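Local structure of chitinase (Chromobacterium violaceum, 4TXG) at residues A[272-275]-A[276-279]; A[285-288]-A[289-293]; A[326-329]-A[330-334]; A[340-343]-A[344-348]. The protein probably hydrolyses the glycosidic bonds of chitin as a family 18 glycoside hydrolase with a carbohydrate-binding module. All coordinates share one frame; numbering follows the deposited sequence.

Contact 1 (A[272-275]-A[276-279]); sequences GGFY and SMTV
Met277 sets out with CG anti to its backbone N (chi1 -180°) and then bends at chi2 and chi3. The bends bring CE back alongside the Phe274 ring, 3.7 Å from Phe274 CD1. The two side chains run side by side and point the same way, and the methyl meets the ring obliquely. Both belong to the short helix 273-278 of the GH18 TIM barrel, in the connection between the parallel strands 247-253 and 308-312. Thr278 has chi1 61°, which places OG1 over the preceding turn. There it donates to Phe274 O at 2.8 Å. Thr278 N donates to the same Phe274 O at 3.0 Å, from the opposite face of the carbonyl plane. One buried acceptor thus takes two donors of one residue, and the Thr278 hydroxyl is satisfied inside the helix. Gly272 and Gly273, both at positive phi, lead into the helix. The bonds to Gly272 O, from Tyr275 N and Ser276 N, are both weak. The next is better made, with Met277 N 3.0 Å from Gly273 O and nearly in line with that carbonyl. At the far end Val279 leaves helical geometry, yet its N still donates to Tyr275 O at 3.1 Å. Phe274 and Tyr275 also pack on Phe313, just past strand 308-312, within the GH18 signature motif. The Phe274 ring stacks on it, and Tyr275 meets it edge-to-face. On the partly exposed side of the helix, a water donates to Gly273 O at 3.0 Å and lies 3.1 Å from Ser276 OG.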
ATOM      1  N   GLY A 272      -5.690 -13.220  17.115  1.00 11.93           N
ATOM      2  CA  GLY A 272      -6.368 -11.952  16.876  1.00 11.88           C
ATOM      3  C   GLY A 272      -5.444 -10.895  16.287  1.00 13.23           C
ATOM      4  O   GLY A 272      -5.904  -9.964  15.628  1.00  8.71           O
ATOM      5  N   GLY A 273      -4.143 -11.040  16.527  1.00 11.39           N
ATOM      6  CA  GLY A 273      -3.143 -10.133  15.970  1.00 10.72           C
ATOM      7  C   GLY A 273      -3.476  -8.657  16.102  1.00  8.33           C
ATOM      8  O   GLY A 273      -3.783  -8.173  17.189  1.00  9.06           O
ATOM      9  N   PHE A 274      -3.412  -7.940  14.985  1.00  7.22           N
ATOM     10  CA  PHE A 274      -3.739  -6.516  14.957  1.00  7.59           C
ATOM     11  C   PHE A 274      -5.158  -6.211  15.446  1.00  6.99           C
ATOM     12  O   PHE A 274      -5.398  -5.164  16.034  1.00  6.96           O
ATOM     13  CB  PHE A 274      -3.582  -5.969  13.529  1.00  9.56           C
ATOM     14  CG  PHE A 274      -2.181  -5.546  13.178  1.00  9.02           C
ATOM     15  CD1 PHE A 274      -1.644  -4.383  13.704  1.00  8.48           C
ATOM     16  CD2 PHE A 274      -1.421  -6.285  12.287  1.00 13.59           C
ATOM     17  CE1 PHE A 274      -0.359  -3.977  13.370  1.00 10.77           C
ATOM     18  CE2 PHE A 274      -0.134  -5.880  11.948  1.00 10.82           C
ATOM     19  CZ  PHE A 274       0.393  -4.732  12.487  1.00  5.90           C
ATOM     20  N   TYR A 275      -6.108  -7.096  15.171  1.00  9.52           N
ATOM     21  CA  TYR A 275      -7.493  -6.805  15.537  1.00  8.26           C
ATOM     22  C   TYR A 275      -7.651  -6.692  17.052  1.00  9.29           C
ATOM     23  O   TYR A 275      -8.254  -5.738  17.558  1.00  9.77           O
ATOM     24  CB  TYR A 275      -8.435  -7.876  14.998  1.00  6.99           C
ATOM     25  CG  TYR A 275      -8.477  -7.945  13.488  1.00  7.18           C
ATOM     26  CD1 TYR A 275      -9.124  -6.965  12.748  1.00  9.62           C
ATOM     27  CD2 TYR A 275      -7.874  -9.000  12.807  1.00  9.64           C
ATOM     28  CE1 TYR A 275      -9.169  -7.021  11.365  1.00  9.54           C
ATOM     29  CE2 TYR A 275      -7.921  -9.076  11.427  1.00  7.99           C
ATOM     30  CZ  TYR A 275      -8.568  -8.083  10.711  1.00 10.69           C
ATOM     31  OH  TYR A 275      -8.625  -8.149   9.341  1.00 12.50           O
ATOM     32  N   SER A 276      -7.094  -7.658  17.774  1.00  9.17           N
ATOM     33  CA  SER A 276      -7.258  -7.684  19.222  1.00 10.08           C
ATOM     34  C   SER A 276      -6.281  -6.712  19.885  1.00  9.62           C
ATOM     35  O   SER A 276      -6.553  -6.198  20.966  1.00 12.25           O
ATOM     36  CB  SER A 276      -7.082  -9.114  19.756  1.00 12.83           C
ATOM     37  OG  SER A 276      -5.918  -9.718  19.226  1.00 17.54           O
ATOM     38  N   MET A 277      -5.159  -6.440  19.220  1.00  7.65           N
ATOM     39  CA  MET A 277      -4.171  -5.515  19.769  1.00  8.26           C
ATOM     40  C   MET A 277      -4.680  -4.074  19.715  1.00  8.89           C
ATOM     41  O   MET A 277      -4.385  -3.287  20.616  1.00  8.40           O
ATOM     42  CB  MET A 277      -2.824  -5.632  19.027  1.00  7.48           C
ATOM     43  CG  MET A 277      -1.715  -4.692  19.554  1.00  7.60           C
ATOM     44  SD  MET A 277      -1.622  -3.099  18.671  1.00  8.60           S
ATOM     45  CE  MET A 277      -0.818  -3.648  17.186  1.00  8.77           C
ATOM     46  N   THR A 278      -5.454  -3.730  18.678  1.00  8.81           N
ATOM     47  CA  THR A 278      -5.936  -2.352  18.543  1.00  7.93           C
ATOM     48  C   THR A 278      -7.327  -2.112  19.102  1.00  7.40           C
ATOM     49  O   THR A 278      -7.656  -0.983  19.430  1.00  8.68           O
ATOM     50  CB  THR A 278      -5.947  -1.878  17.063  1.00  6.24           C
ATOM     51  OG1 THR A 278      -6.817  -2.713  16.285  1.00  6.35           O
ATOM     52  CG2 THR A 278      -4.542  -1.919  16.476  1.00  7.50           C
ATOM     53  N   VAL A 279      -8.156  -3.150  19.184  1.00  8.20           N
ATOM     54  CA  VAL A 279      -9.544  -2.972  19.624  1.00  7.96           C
ATOM     55  C   VAL A 279      -9.913  -4.073  20.608  1.00  8.61           C
ATOM     56  O   VAL A 279      -9.770  -5.257  20.305  1.00  7.92           O
ATOM     57  CB  VAL A 279     -10.539  -2.979  18.424  1.00  8.79           C
ATOM     58  CG1 VAL A 279     -11.995  -2.858  18.906  1.00  8.80           C
ATOM     59  CG2 VAL A 279     -10.214  -1.845  17.433  1.00  6.64           C
TER
HETATM   60  O   HOH W   1      -2.870  -9.703  19.582  1.00 20.27           O

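Contact 2 (A[285-288]-A[289-293]); sequences VNQA and GINAF
Asn286 and Gly289 meet where the chain enters helix 287-304, an outer helix of the GH18 TIM barrel. Asn286 is the N-cap and also the centre of an inverse gamma turn. From there on regular i to i+4 bonds run. Ile290 N lies 3.0 Å from Asn286 O, Asn291 N 2.8 Å from Gln287 O, and Ala292 N 3.0 Å from Ala288 O. The capping bond itself joins Gly289 N to Asn286 OD1 at 3.0 Å. Asn286 CG is anti to its backbone N (chi1 -173°), which turns the amide back over the first turn. Gly289 N-H approaches from above the plane of the Asn286 side-chain carbonyl, 68° out of it, and not along a lone pair. The other end of the Asn286 amide is held from outside, because ND2 donates to Ser276 O in helix 273-278. The cap therefore ties two successive helices together. Val285, one place before the cap, reaches across to Ile290 in the first turn. Its CG1 lies 3.6 Å from Ile290 CD1. This apolar pair round an N-cap is a hydrophobic staple. Beside it, Ala344 and Thr348 of helix 338-360 pack on Val285 and Ile290, and Met277 also touches Ile290. The exposed Gln287 has an extended chain, and Asn291 ND2 meets it at CG. The two amide planes are 69° apart. Their touch is packing through a methylene, with Gln287 CG 3.6 Å from Asn291 ND2.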
ATOM      1  N   VAL A 285     -11.136   1.118  21.914  1.00  8.40           N
ATOM      2  CA  VAL A 285      -9.746   1.037  21.482  1.00  8.10           C
ATOM      3  C   VAL A 285      -8.867   0.460  22.597  1.00  8.44           C
ATOM      4  O   VAL A 285      -9.009   0.832  23.762  1.00  9.04           O
ATOM      5  CB  VAL A 285      -9.220   2.423  21.045  1.00  8.11           C
ATOM      6  CG1 VAL A 285      -7.731   2.367  20.745  1.00 11.39           C
ATOM      7  CG2 VAL A 285      -9.992   2.915  19.820  1.00  9.70           C
ATOM      8  N   ASN A 286      -7.980  -0.464  22.225  1.00  8.14           N
ATOM      9  CA  ASN A 286      -7.117  -1.148  23.187  1.00  8.48           C
ATOM     10  C   ASN A 286      -5.835  -0.362  23.452  1.00  9.39           C
ATOM     11  O   ASN A 286      -4.798  -0.646  22.854  1.00  8.54           O
ATOM     12  CB  ASN A 286      -6.778  -2.550  22.669  1.00  8.19           C
ATOM     13  CG  ASN A 286      -6.022  -3.396  23.692  1.00  9.42           C
ATOM     14  OD1 ASN A 286      -5.703  -2.945  24.794  1.00  9.92           O
ATOM     15  ND2 ASN A 286      -5.749  -4.644  23.325  1.00 11.55           N
ATOM     16  N   GLN A 287      -5.905   0.618  24.353  1.00  9.14           N
ATOM     17  CA  GLN A 287      -4.747   1.481  24.623  1.00 13.54           C
ATOM     18  C   GLN A 287      -3.557   0.685  25.146  1.00 13.44           C
ATOM     19  O   GLN A 287      -2.411   0.938  24.760  1.00 12.82           O
ATOM     20  CB  GLN A 287      -5.095   2.583  25.633  1.00 19.41           C
ATOM     21  CG  GLN A 287      -3.870   3.415  26.055  1.00 31.45           C
ATOM     22  CD  GLN A 287      -4.157   4.429  27.159  1.00 43.26           C
ATOM     23  OE1 GLN A 287      -5.162   4.337  27.867  1.00 47.19           O
ATOM     24  NE2 GLN A 287      -3.265   5.405  27.307  1.00 44.62           N
ATOM     25  N   ALA A 288      -3.829  -0.275  26.026  1.00 13.96           N
ATOM     26  CA  ALA A 288      -2.756  -1.079  26.612  1.00 15.15           C
ATOM     27  C   ALA A 288      -2.027  -1.902  25.551  1.00 13.09           C
ATOM     28  O   ALA A 288      -0.793  -1.991  25.561  1.00 13.50           O
ATOM     29  CB  ALA A 288      -3.311  -1.990  27.710  1.00 13.16           C
ATOM     30  N   GLY A 289      -2.791  -2.491  24.632  1.00 11.23           N
ATOM     31  CA  GLY A 289      -2.220  -3.282  23.551  1.00  9.66           C
ATOM     32  C   GLY A 289      -1.386  -2.423  22.619  1.00 10.61           C
ATOM     33  O   GLY A 289      -0.287  -2.809  22.209  1.00  9.36           O
ATOM     34  N   ILE A 290      -1.920  -1.257  22.279  1.00  7.88           N
ATOM     35  CA  ILE A 290      -1.243  -0.341  21.357  1.00  9.25           C
ATOM     36  C   ILE A 290       0.039   0.212  22.004  1.00  8.73           C
ATOM     37  O   ILE A 290       1.070   0.373  21.340  1.00  8.54           O
ATOM     38  CB  ILE A 290      -2.188   0.808  20.920  1.00  7.57           C
ATOM     39  CG1 ILE A 290      -3.253   0.277  19.948  1.00  7.15           C
ATOM     40  CG2 ILE A 290      -1.407   1.949  20.264  1.00  7.94           C
ATOM     41  CD1 ILE A 290      -4.433   1.255  19.690  1.00  8.10           C
ATOM     42  N   ASN A 291      -0.009   0.476  23.304  1.00  8.55           N
ATOM     43  CA  ASN A 291       1.188   0.917  24.010  1.00 13.70           C
ATOM     44  C   ASN A 291       2.253  -0.173  24.053  1.00 13.03           C
ATOM     45  O   ASN A 291       3.437   0.097  23.836  1.00 12.11           O
ATOM     46  CB  ASN A 291       0.854   1.360  25.438  1.00 14.57           C
ATOM     47  CG  ASN A 291       0.151   2.705  25.493  1.00 21.09           C
ATOM     48  OD1 ASN A 291       0.076   3.434  24.502  1.00 21.37           O
ATOM     49  ND2 ASN A 291      -0.358   3.046  26.668  1.00 23.50           N
ATOM     50  N   ALA A 292       1.841  -1.406  24.339  1.00 13.26           N
ATOM     51  CA  ALA A 292       2.791  -2.514  24.379  1.00 11.44           C
ATOM     52  C   ALA A 292       3.434  -2.712  23.019  1.00 10.88           C
ATOM     53  O   ALA A 292       4.651  -2.912  22.909  1.00 10.02           O
ATOM     54  CB  ALA A 292       2.104  -3.802  24.831  1.00 11.56           C
ATOM     55  N   PHE A 293       2.614  -2.659  21.977  1.00 10.07           N
ATOM     56  CA  PHE A 293       3.141  -2.843  20.632  1.00  8.90           C
ATOM     57  C   PHE A 293       4.126  -1.731  20.266  1.00  9.80           C
ATOM     58  O   PHE A 293       5.228  -2.000  19.776  1.00  8.89           O
ATOM     59  CB  PHE A 293       2.012  -2.896  19.599  1.00  6.93           C
ATOM     60  CG  PHE A 293       2.514  -3.034  18.199  1.00  7.48           C
ATOM     61  CD1 PHE A 293       2.935  -4.271  17.724  1.00 10.33           C
ATOM     62  CD2 PHE A 293       2.609  -1.932  17.373  1.00  8.24           C
ATOM     63  CE1 PHE A 293       3.423  -4.405  16.428  1.00 11.53           C
ATOM     64  CE2 PHE A 293       3.089  -2.059  16.078  1.00  9.42           C
ATOM     65  CZ  PHE A 293       3.496  -3.296  15.613  1.00 10.28           C
TER

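Contact 3 (A[326-329]-A[330-334]); sequences LDWT and FSNAR
Asp327 O is the tight point of this contact, for two successive N-H groups, Phe330 and Ser331, share it. Ser331 N lies 2.8 Å from Asp327 O and arrives in the carbonyl plane. Phe330 N lies 2.9 Å from Asp327 O but comes from above that plane, 44° out of it. The 3-10 segment 326-327 passes here into the short helix 328-331, in a loop after strand 308-312 of the GH18 TIM barrel. A following bond joins Asn332 N to Trp328 O at 2.9 Å. Trp328 and Asn332 lie side by side and point the same way. Asn332 ND2 sits 3.7 Å from Trp328 CG, with the amide and indole planes 29° apart. Asn332 ND2 bonds to Asn321 OD1, and Trp328 NE1 to Gly323 O, which probably sets how the two flat groups are turned. The solvent side is looser. Thr329 and Ala333 are exposed there, and Ala333 CB comes no nearer than 3.8 Å to Thr329 O. A water links that side to Arg334. It accepts from Arg334 NH1 at 2.8 Å and gives a weak, longer bond to Thr329 O. A type I turn from Ser331 to Arg334 brings the arginine back over the helix. Its NH1 donates to Phe330 O at 3.1 Å, with that oxygen nearly in the guanidinium plane. Asp327 OD1 forms a salt bridge with Arg268. The inner side of the segment rests on helix 273-278, where Asp327, Phe330, Ser331 and Arg334 touch Tyr275, and Arg334 NE bonds to Val279 O just past the end of that helix.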
ATOM      1  N   LEU A 326      -9.894 -16.540   8.165  1.00 12.89           N
ATOM      2  CA  LEU A 326      -9.406 -17.054   9.443  1.00 13.84           C
ATOM      3  C   LEU A 326      -9.520 -16.034  10.584  1.00 13.61           C
ATOM      4  O   LEU A 326      -9.416 -16.394  11.757  1.00 15.17           O
ATOM      5  CB  LEU A 326      -7.945 -17.493   9.297  1.00 14.17           C
ATOM      6  CG  LEU A 326      -7.719 -18.676   8.354  1.00 18.80           C
ATOM      7  CD1 LEU A 326      -6.230 -18.909   8.179  1.00 19.60           C
ATOM      8  CD2 LEU A 326      -8.398 -19.907   8.907  1.00 21.12           C
ATOM      9  N   ASP A 327      -9.719 -14.765  10.229  1.00  9.77           N
ATOM     10  CA  ASP A 327      -9.787 -13.671  11.195  1.00 10.54           C
ATOM     11  C   ASP A 327     -11.203 -13.154  11.470  1.00 13.59           C
ATOM     12  O   ASP A 327     -11.378 -12.252  12.283  1.00 14.08           O
ATOM     13  CB  ASP A 327      -8.942 -12.493  10.704  1.00 11.11           C
ATOM     14  CG  ASP A 327      -7.482 -12.842  10.563  1.00 12.42           C
ATOM     15  OD1 ASP A 327      -7.041 -13.807  11.220  1.00 14.13           O
ATOM     16  OD2 ASP A 327      -6.772 -12.142   9.807  1.00 12.61           O
ATOM     17  N   TRP A 328     -12.208 -13.703  10.797  1.00 14.41           N
ATOM     18  CA  TRP A 328     -13.548 -13.102  10.853  1.00 13.15           C
ATOM     19  C   TRP A 328     -14.161 -13.042  12.249  1.00 15.27           C
ATOM     20  O   TRP A 328     -14.886 -12.095  12.561  1.00 15.27           O
ATOM     21  CB  TRP A 328     -14.501 -13.842   9.913  1.00 13.93           C
ATOM     22  CG  TRP A 328     -14.249 -13.533   8.477  1.00 14.54           C
ATOM     23  CD1 TRP A 328     -13.365 -12.620   7.977  1.00 13.78           C
ATOM     24  CD2 TRP A 328     -14.879 -14.146   7.344  1.00 19.04           C
ATOM     25  NE1 TRP A 328     -13.411 -12.621   6.601  1.00 16.57           N
ATOM     26  CE2 TRP A 328     -14.330 -13.549   6.189  1.00 17.21           C
ATOM     27  CE3 TRP A 328     -15.856 -15.138   7.195  1.00 21.50           C
ATOM     28  CZ2 TRP A 328     -14.724 -13.913   4.902  1.00 19.43           C
ATOM     29  CZ3 TRP A 328     -16.245 -15.501   5.913  1.00 24.26           C
ATOM     30  CH2 TRP A 328     -15.677 -14.891   4.784  1.00 20.29           C
ATOM     31  N   THR A 329     -13.869 -14.025  13.098  1.00 17.81           N
ATOM     32  CA  THR A 329     -14.406 -13.993  14.458  1.00 19.30           C
ATOM     33  C   THR A 329     -13.863 -12.793  15.240  1.00 22.14           C
ATOM     34  O   THR A 329     -14.488 -12.337  16.198  1.00 24.85           O
ATOM     35  CB  THR A 329     -14.098 -15.286  15.232  1.00 23.88           C
ATOM     36  OG1 THR A 329     -12.688 -15.390  15.470  1.00 25.96           O
ATOM     37  CG2 THR A 329     -14.585 -16.498  14.443  1.00 26.64           C
ATOM     38  N   PHE A 330     -12.709 -12.278  14.821  1.00 13.16           N
ATOM     39  CA  PHE A 330     -12.168 -11.059  15.416  1.00 11.88           C
ATOM     40  C   PHE A 330     -12.621  -9.818  14.664  1.00 12.80           C
ATOM     41  O   PHE A 330     -13.054  -8.831  15.264  1.00 10.68           O
ATOM     42  CB  PHE A 330     -10.635 -11.082  15.437  1.00  8.27           C
ATOM     43  CG  PHE A 330     -10.060 -12.123  16.348  1.00 12.80           C
ATOM     44  CD1 PHE A 330     -10.020 -11.909  17.719  1.00 15.62           C
ATOM     45  CD2 PHE A 330      -9.551 -13.308  15.838  1.00 17.37           C
ATOM     46  CE1 PHE A 330      -9.496 -12.866  18.566  1.00 18.31           C
ATOM     47  CE2 PHE A 330      -9.021 -14.273  16.682  1.00 16.39           C
ATOM     48  CZ  PHE A 330      -8.995 -14.050  18.048  1.00 15.85           C
ATOM     49  N   SER A 331     -12.484  -9.858  13.344  1.00 10.69           N
ATOM     50  CA  SER A 331     -12.661  -8.652  12.548  1.00  9.98           C
ATOM     51  C   SER A 331     -14.127  -8.236  12.471  1.00 12.42           C
ATOM     52  O   SER A 331     -14.450  -7.064  12.628  1.00 11.24           O
ATOM     53  CB  SER A 331     -12.081  -8.849  11.141  1.00 13.19           C
ATOM     54  OG  SER A 331     -12.731  -9.908  10.455  1.00 11.84           O
ATOM     55  N   ASN A 332     -15.014  -9.192  12.232  1.00 12.33           N
ATOM     56  CA  ASN A 332     -16.426  -8.862  12.084  1.00 12.19           C
ATOM     57  C   ASN A 332     -17.057  -8.370  13.395  1.00 14.07           C
ATOM     58  O   ASN A 332     -18.067  -7.667  13.381  1.00 16.22           O
ATOM     59  CB  ASN A 332     -17.189 -10.067  11.521  1.00 12.59           C
ATOM     60  CG  ASN A 332     -16.902 -10.296  10.043  1.00 15.06           C
ATOM     61  OD1 ASN A 332     -16.429  -9.393   9.345  1.00 13.03           O
ATOM     62  ND2 ASN A 332     -17.192 -11.503   9.555  1.00 13.89           N
ATOM     63  N   ALA A 333     -16.446  -8.710  14.525  1.00 12.13           N
ATOM     64  CA  ALA A 333     -16.939  -8.253  15.815  1.00 12.19           C
ATOM     65  C   ALA A 333     -16.481  -6.821  16.131  1.00 13.44           C
ATOM     66  O   ALA A 333     -16.918  -6.222  17.110  1.00 17.01           O
ATOM     67  CB  ALA A 333     -16.479  -9.215  16.921  1.00 13.71           C
ATOM     68  N   ARG A 334     -15.615  -6.273  15.289  1.00 11.00           N
ATOM     69  CA  ARG A 334     -14.981  -4.991  15.572  1.00 10.45           C
ATOM     70  C   ARG A 334     -15.191  -3.949  14.471  1.00  9.77           C
ATOM     71  O   ARG A 334     -14.563  -2.895  14.502  1.00 11.99           O
ATOM     72  CB  ARG A 334     -13.469  -5.186  15.778  1.00  7.41           C
ATOM     73  CG  ARG A 334     -13.080  -5.888  17.070  1.00  9.56           C
ATOM     74  CD  ARG A 334     -11.625  -6.382  16.989  1.00  8.45           C
ATOM     75  NE  ARG A 334     -11.134  -6.816  18.296  1.00 11.62           N
ATOM     76  CZ  ARG A 334     -11.418  -7.991  18.855  1.00 12.15           C
ATOM     77  NH1 ARG A 334     -12.194  -8.867  18.222  1.00 11.04           N
ATOM     78  NH2 ARG A 334     -10.934  -8.289  20.056  1.00  9.66           N
TER
HETATM   79  O   HOH W   2     -13.499 -11.157  19.203  1.00 28.89           O

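Contact 4 (A[340-343]-A[344-348]); sequences KGYV and ALLQT
Leu346 lays its CD1 methyl over one face of the Tyr342 ring, a CH-pi contact one turn apart along helix 338-360. CD1 is 4.0 Å from the ring centroid and 22° off the ring normal. It is displaced toward the rim, where Tyr342 CE2 is its nearest ring atom at 3.7 Å. The two side chains cross at a slant. Tyr342 leaves the backbone away from the following turn, but CG is anti to the backbone N (chi1 -171°), and this swings the far part of the ring back toward Leu346. Leu345 is a looser neighbour of the same ring. Its CD2 stands obliquely, 4.5 Å from Tyr342 CD1. Behind these side chains the backbone is regular, with Leu346 N 3.0 Å from Tyr342 O. Thr348 adds a second bond to its turn. Thr348 OG1 lies 2.8 Å from Ala344 O, and Thr348 N reaches the same Ala344 O at 3.0 Å from the opposite face of the carbonyl plane. The hydroxyl is thus spent on its own helix. Different flanks of this helix serve different neighbours in the GH18 TIM barrel. Leu345 packs on Phe274, Met277 and Thr278 of helix 273-278. Another flank faces helix 287-304. Lys340 and Gln347 lie exposed. Across the contact, then, the side chains meet through methyl and ring carbons and the polar bonds belong to the backbone, so that, within these two segments, Tyr342 and Leu346 are held together by apolar and CH-pi packing, without a hydrogen bond between their side chains.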
ATOM      1  N   LYS A 340     -11.061   3.794  14.363  1.00  7.61           N
ATOM      2  CA  LYS A 340     -10.517   4.456  15.557  1.00  8.52           C
ATOM      3  C   LYS A 340      -9.296   3.719  16.105  1.00  7.70           C
ATOM      4  O   LYS A 340      -8.332   4.341  16.569  1.00  7.68           O
ATOM      5  CB  LYS A 340     -11.577   4.559  16.654  1.00 11.57           C
ATOM      6  CG  LYS A 340     -12.768   5.398  16.266  1.00 21.05           C
ATOM      7  CD  LYS A 340     -12.372   6.842  16.100  1.00 25.54           C
ATOM      8  CE  LYS A 340     -12.664   7.624  17.367  1.00 26.73           C
ATOM      9  NZ  LYS A 340     -14.130   7.782  17.693  1.00 25.75           N
ATOM     10  N   GLY A 341      -9.342   2.392  16.065  1.00  7.71           N
ATOM     11  CA  GLY A 341      -8.236   1.593  16.567  1.00  7.70           C
ATOM     12  C   GLY A 341      -6.982   1.801  15.744  1.00  9.97           C
ATOM     13  O   GLY A 341      -5.867   1.840  16.271  1.00  8.59           O
ATOM     14  N   TYR A 342      -7.160   1.929  14.433  1.00  7.09           N
ATOM     15  CA  TYR A 342      -6.026   2.065  13.528  1.00  8.22           C
ATOM     16  C   TYR A 342      -5.408   3.450  13.640  1.00  8.62           C
ATOM     17  O   TYR A 342      -4.183   3.606  13.631  1.00  8.99           O
ATOM     18  CB  TYR A 342      -6.489   1.793  12.106  1.00  7.21           C
ATOM     19  CG  TYR A 342      -5.418   1.688  11.053  1.00  8.50           C
ATOM     20  CD1 TYR A 342      -4.412   0.724  11.134  1.00  6.31           C
ATOM     21  CD2 TYR A 342      -5.454   2.510   9.936  1.00 10.27           C
ATOM     22  CE1 TYR A 342      -3.469   0.603  10.125  1.00  8.13           C
ATOM     23  CE2 TYR A 342      -4.518   2.397   8.938  1.00 11.63           C
ATOM     24  CZ  TYR A 342      -3.529   1.449   9.036  1.00 11.71           C
ATOM     25  OH  TYR A 342      -2.606   1.354   8.019  1.00 11.24           O
ATOM     26  N   VAL A 343      -6.262   4.459  13.751  1.00  7.35           N
ATOM     27  CA  VAL A 343      -5.773   5.817  13.957  1.00  8.78           C
ATOM     28  C   VAL A 343      -5.012   5.902  15.285  1.00  8.86           C
ATOM     29  O   VAL A 343      -3.932   6.498  15.350  1.00  7.19           O
ATOM     30  CB  VAL A 343      -6.926   6.834  13.920  1.00 10.00           C
ATOM     31  CG1 VAL A 343      -6.478   8.181  14.440  1.00 14.02           C
ATOM     32  CG2 VAL A 343      -7.441   6.955  12.486  1.00 12.02           C
ATOM     33  N   ALA A 344      -5.552   5.283  16.332  1.00  7.36           N
ATOM     34  CA  ALA A 344      -4.856   5.268  17.619  1.00  7.60           C
ATOM     35  C   ALA A 344      -3.502   4.551  17.534  1.00 11.57           C
ATOM     36  O   ALA A 344      -2.514   4.997  18.123  1.00  8.35           O
ATOM     37  CB  ALA A 344      -5.725   4.621  18.690  1.00  7.91           C
ATOM     38  N   LEU A 345      -3.463   3.434  16.812  1.00  7.33           N
ATOM     39  CA  LEU A 345      -2.211   2.712  16.612  1.00  7.26           C
ATOM     40  C   LEU A 345      -1.159   3.604  15.939  1.00  8.83           C
ATOM     41  O   LEU A 345      -0.032   3.724  16.416  1.00  7.23           O
ATOM     42  CB  LEU A 345      -2.453   1.456  15.761  1.00  7.11           C
ATOM     43  CG  LEU A 345      -1.181   0.742  15.306  1.00  7.05           C
ATOM     44  CD1 LEU A 345      -0.419   0.222  16.521  1.00  7.45           C
ATOM     45  CD2 LEU A 345      -1.497  -0.394  14.332  1.00  7.33           C
ATOM     46  N   LEU A 346      -1.534   4.252  14.839  1.00  6.89           N
ATOM     47  CA  LEU A 346      -0.566   5.047  14.086  1.00  6.78           C
ATOM     48  C   LEU A 346      -0.141   6.298  14.849  1.00  8.74           C
ATOM     49  O   LEU A 346       1.028   6.681  14.806  1.00  7.36           O
ATOM     50  CB  LEU A 346      -1.141   5.430  12.722  1.00  6.55           C
ATOM     51  CG  LEU A 346      -1.432   4.232  11.798  1.00  9.29           C
ATOM     52  CD1 LEU A 346      -1.973   4.690  10.454  1.00  8.82           C
ATOM     53  CD2 LEU A 346      -0.176   3.377  11.619  1.00  8.78           C
ATOM     54  N   GLN A 347      -1.082   6.942  15.541  1.00  7.13           N
ATOM     55  CA  GLN A 347      -0.747   8.141  16.312  1.00  7.37           C
ATOM     56  C   GLN A 347       0.224   7.802  17.442  1.00  9.73           C
ATOM     57  O   GLN A 347       1.174   8.544  17.711  1.00  8.32           O
ATOM     58  CB  GLN A 347      -2.004   8.804  16.888  1.00  8.38           C
ATOM     59  CG  GLN A 347      -1.667  10.070  17.663  1.00 14.84           C
ATOM     60  CD  GLN A 347      -2.879  10.921  17.984  1.00 32.49           C
ATOM     61  OE1 GLN A 347      -3.983  10.664  17.501  1.00 40.12           O
ATOM     62  NE2 GLN A 347      -2.675  11.951  18.797  1.00 41.19           N
ATOM     63  N   THR A 348       0.004   6.660  18.083  1.00  8.21           N
ATOM     64  CA  THR A 348       0.848   6.249  19.198  1.00  7.94           C
ATOM     65  C   THR A 348       2.219   5.790  18.713  1.00  7.89           C
ATOM     66  O   THR A 348       3.248   6.099  19.320  1.00  8.85           O
ATOM     67  CB  THR A 348       0.183   5.128  20.017  1.00  9.33           C
ATOM     68  OG1 THR A 348      -1.119   5.560  20.435  1.00 10.55           O
ATOM     69  CG2 THR A 348       1.014   4.803  21.267  1.00  9.41           C
TER

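In the fold
Contact 1 lies among the other three and touches each of them. Its centre is about 9 Å from contact 2, 10 Å from contact 3 and 12 Å from contact 4. Thr278 O meets Asn286 N at 2.9 Å, a probable hydrogen bond between contacts 1 and 2. Contacts 2 and 4, with centres about 9 Å apart, join helices 287-304 and 338-360 through apolar packing, such as Ile290 CG2 to Thr348 CB at 3.6 Å. Contact 3 touches neither, its nearest atoms being about 7 Å and 8 Å from contacts 2 and 4. Contact 1 also reaches Phe313 and Tyr315, just after strand 308-312, in the catalysis-associated GH18 signature motif that runs past the strand end.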